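Local coordinates for protein agrobacterium tumefaciens DPS (Agrobacterium tumefaciens, PDB 1O9R) that oxidises and stores iron inside a hollow dodecameric shell, shielding DNA from oxidative cleavage without binding to it, at the interface of chains A and B. Sequence-based numbering; all coordinates share one arbitrary frame. Chains: chain A/B, Agrobacterium tumefaciens DPS.

The interface of chains A and B. Residues chain A 6-10; chain B 115, 119, 122, 148, 151.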
ATOM      1  N   THR A   6      19.779  35.429   1.592  1.00 20.96           N
ATOM      2  CA  THR A   6      19.478  34.269   2.433  1.00 20.07           C
ATOM      3  C   THR A   6      20.332  34.298   3.696  1.00 20.57           C
ATOM      4  O   THR A   6      21.481  34.777   3.673  1.00 21.92           O
ATOM      5  CB  THR A   6      19.682  32.962   1.674  1.00 20.11           C
ATOM      6  OG1 THR A   6      19.522  31.826   2.515  1.00 19.59           O
ATOM      7  CG2 THR A   6      21.067  32.822   1.020  1.00 22.38           C
ATOM      8  N   LYS A   7      19.825  33.693   4.749  1.00 17.09           N
ATOM      9  CA  LYS A   7      20.505  33.507   6.035  1.00 16.65           C
ATOM     10  C   LYS A   7      21.568  32.420   5.859  1.00 16.26           C
ATOM     11  O   LYS A   7      22.475  32.306   6.692  1.00 17.02           O
ATOM     12  CB  LYS A   7      19.562  33.067   7.144  1.00 18.22           C
ATOM     13  CG  LYS A   7      18.398  33.928   7.602  1.00 21.17           C
ATOM     14  CD  LYS A   7      18.909  35.280   8.117  1.00 23.73           C
ATOM     15  CE  LYS A   7      17.738  36.087   8.686  1.00 27.46           C
ATOM     16  NZ  LYS A   7      18.261  37.375   9.247  1.00 30.37           N
ATOM     17  N   ASN A   8      21.505  31.580   4.830  1.00 15.23           N
ATOM     18  CA  ASN A   8      22.508  30.563   4.518  1.00 15.19           C
ATOM     19  C   ASN A   8      23.921  31.176   4.528  1.00 15.50           C
ATOM     20  O   ASN A   8      24.131  32.083   3.712  1.00 16.51           O
ATOM     21  CB  ASN A   8      22.183  29.905   3.179  1.00 16.11           C
ATOM     22  CG  ASN A   8      23.004  28.687   2.923  1.00 16.81           C
ATOM     23  OD1 ASN A   8      22.514  27.548   2.554  1.00 18.91           O
ATOM     24  ND2 ASN A   8      24.296  28.801   3.054  1.00 14.88           N
ATOM     25  N   ASP A   9      24.801  30.739   5.422  1.00 15.87           N
ATOM     26  CA  ASP A   9      26.098  31.462   5.582  1.00 16.99           C
ATOM     27  C   ASP A   9      27.245  30.864   4.816  1.00 18.86           C
ATOM     28  O   ASP A   9      28.431  31.198   5.101  1.00 20.16           O
ATOM     29  CB  ASP A   9      26.452  31.621   7.060  1.00 16.38           C
ATOM     30  CG  ASP A   9      26.895  30.377   7.790  1.00 18.39           C
ATOM     31  OD1 ASP A   9      26.963  29.290   7.197  1.00 20.22           O
ATOM     32  OD2 ASP A   9      27.254  30.442   9.004  1.00 20.42           O
ATOM     33  N   LEU A  10      27.038  30.024   3.808  1.00 17.31           N
ATOM     34  CA  LEU A  10      28.147  29.598   2.932  1.00 17.49           C
ATOM     35  C   LEU A  10      28.765  30.861   2.356  1.00 18.77           C
ATOM     36  O   LEU A  10      28.047  31.792   1.922  1.00 17.89           O
ATOM     37  CB  LEU A  10      27.621  28.748   1.752  1.00 16.47           C
ATOM     38  CG  LEU A  10      28.698  28.098   0.902  1.00 17.50           C
ATOM     39  CD1 LEU A  10      29.482  27.019   1.619  1.00 19.23           C
ATOM     40  CD2 LEU A  10      28.090  27.523  -0.381  1.00 18.94           C
TER
ATOM     41  N   GLY B 115      17.647  29.571  10.067  1.00 13.95           N
ATOM     42  CA  GLY B 115      18.966  29.968   9.550  1.00 13.76           C
ATOM     43  C   GLY B 115      20.050  29.641  10.570  1.00 13.41           C
ATOM     44  O   GLY B 115      21.100  29.112  10.193  1.00 15.94           O
ATOM     45  N   ASN B 119      22.951  26.881   9.813  1.00 13.34           N
ATOM     46  CA  ASN B 119      24.386  27.265   9.836  1.00 13.81           C
ATOM     47  C   ASN B 119      25.178  26.550  10.913  1.00 13.00           C
ATOM     48  O   ASN B 119      26.363  26.221  10.658  1.00 16.11           O
ATOM     49  CB  ASN B 119      24.448  28.801   9.976  1.00 15.21           C
ATOM     50  CG  ASN B 119      23.874  29.502   8.742  1.00 15.10           C
ATOM     51  OD1 ASN B 119      23.897  28.923   7.628  1.00 15.41           O
ATOM     52  ND2 ASN B 119      23.435  30.731   8.927  1.00 15.66           N
ATOM     53  N   ARG B 122      25.858  23.203   9.295  1.00 14.60           N
ATOM     54  CA  ARG B 122      26.880  23.323   8.249  1.00 14.75           C
ATOM     55  C   ARG B 122      28.267  23.263   8.865  1.00 15.26           C
ATOM     56  O   ARG B 122      29.198  22.586   8.375  1.00 16.33           O
ATOM     57  CB  ARG B 122      26.613  24.639   7.503  1.00 17.25           C
ATOM     58  CG  ARG B 122      27.434  24.879   6.231  1.00 17.52           C
ATOM     59  CD  ARG B 122      27.179  26.265   5.612  1.00 17.92           C
ATOM     60  NE  ARG B 122      25.877  26.848   5.919  1.00 17.01           N
ATOM     61  CZ  ARG B 122      24.762  26.346   5.356  1.00 15.56           C
ATOM     62  NH1 ARG B 122      24.859  25.353   4.444  1.00 15.10           N
ATOM     63  NH2 ARG B 122      23.588  26.790   5.769  1.00 14.32           N
ATOM     64  N   ASP B 148      18.800  23.256   4.777  1.00 13.90           N
ATOM     65  CA  ASP B 148      18.981  24.286   3.747  1.00 13.02           C
ATOM     66  C   ASP B 148      17.777  24.349   2.832  1.00 13.87           C
ATOM     67  O   ASP B 148      17.398  25.452   2.383  1.00 14.20           O
ATOM     68  CB  ASP B 148      20.262  24.047   2.955  1.00 14.02           C
ATOM     69  CG  ASP B 148      21.510  24.488   3.681  1.00 13.44           C
ATOM     70  OD1 ASP B 148      22.568  24.437   3.023  1.00 15.17           O
ATOM     71  OD2 ASP B 148      21.455  24.901   4.870  1.00 14.89           O
ATOM     72  N   LEU B 151      14.992  26.036   4.887  1.00 13.12           N
ATOM     73  CA  LEU B 151      15.286  27.484   4.958  1.00 13.54           C
ATOM     74  C   LEU B 151      14.913  28.208   3.650  1.00 13.68           C
ATOM     75  O   LEU B 151      14.228  29.250   3.742  1.00 14.84           O
ATOM     76  CB  LEU B 151      16.781  27.650   5.295  1.00 14.49           C
ATOM     77  CG  LEU B 151      17.237  29.120   5.339  1.00 15.18           C
ATOM     78  CD1 LEU B 151      16.576  29.922   6.462  1.00 14.57           C
ATOM     79  CD2 LEU B 151      18.773  29.170   5.464  1.00 15.98           C
TER
HETATM   80  O   HOH W   1      19.524  27.459   2.203  1.00 17.54           O
HETATM   81  O   HOH W   2      28.256  27.699   9.202  1.00 30.98           O
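A:Lys7 and A:Asp9 meet B:Asn119 in a worked example of how one amide can grip the backbone of a tail: the N-terminal segment of one Dps subunit, lying across helices 103-130 and 134-156 of its neighbour in the dodecamer. Backbone hydrogen bonds come first. B:Asn119 ND2 gives a nearly straight bond to the carbonyl A:Lys7 O (2.9 Å), which lies in the plane of the amide. The other end of that amide, OD1, accepts from the backbone A:Asp9 N at 3.0 Å, the donor standing above the carbonyl plane. OD1 also receives B:Arg122 NH2 (2.8 Å), at the guanidinium edge, so two donors grip this oxygen and help fix which way the amide is turned.

Charge supplies the second layer. A:Asp9 OD1 forms a salt bridge with B:Arg122 NE at 3.0 Å, met nearly along its C-O axis, though the N-H is bent away from it. The A:Asp9 carboxylate stacks on the B:Asn119 amide, the planes 12° apart, bringing two acceptor oxygens close, with B:Arg122 donating to both. The far end of the guanidinium clasps B:Asp148 within its own chain, NH1 to OD1 and NH2 to OD2. This carboxylate, itself at the edge of the contact, holds the flat group in place and may partly offset its positive charge.

Packing completes the patch. A:Asn8 has CG anti to its backbone N (chi1 -169°), which carries the amide over one face of the B:Arg122 guanidinium. Its N/O orientation is doubtful, perhaps flipped, since A:Asn8 OD1 lies 3.1 Å from B:Asp148 OD1. B:Leu151 CD2 lies alongside the tail, and A:Lys7 CB rests against B:Gly115 CA.

Two waters add indirect links; one touches both carboxylate oxygens of A:Asp9 and lies 2.8 Å from B:Asn119 O.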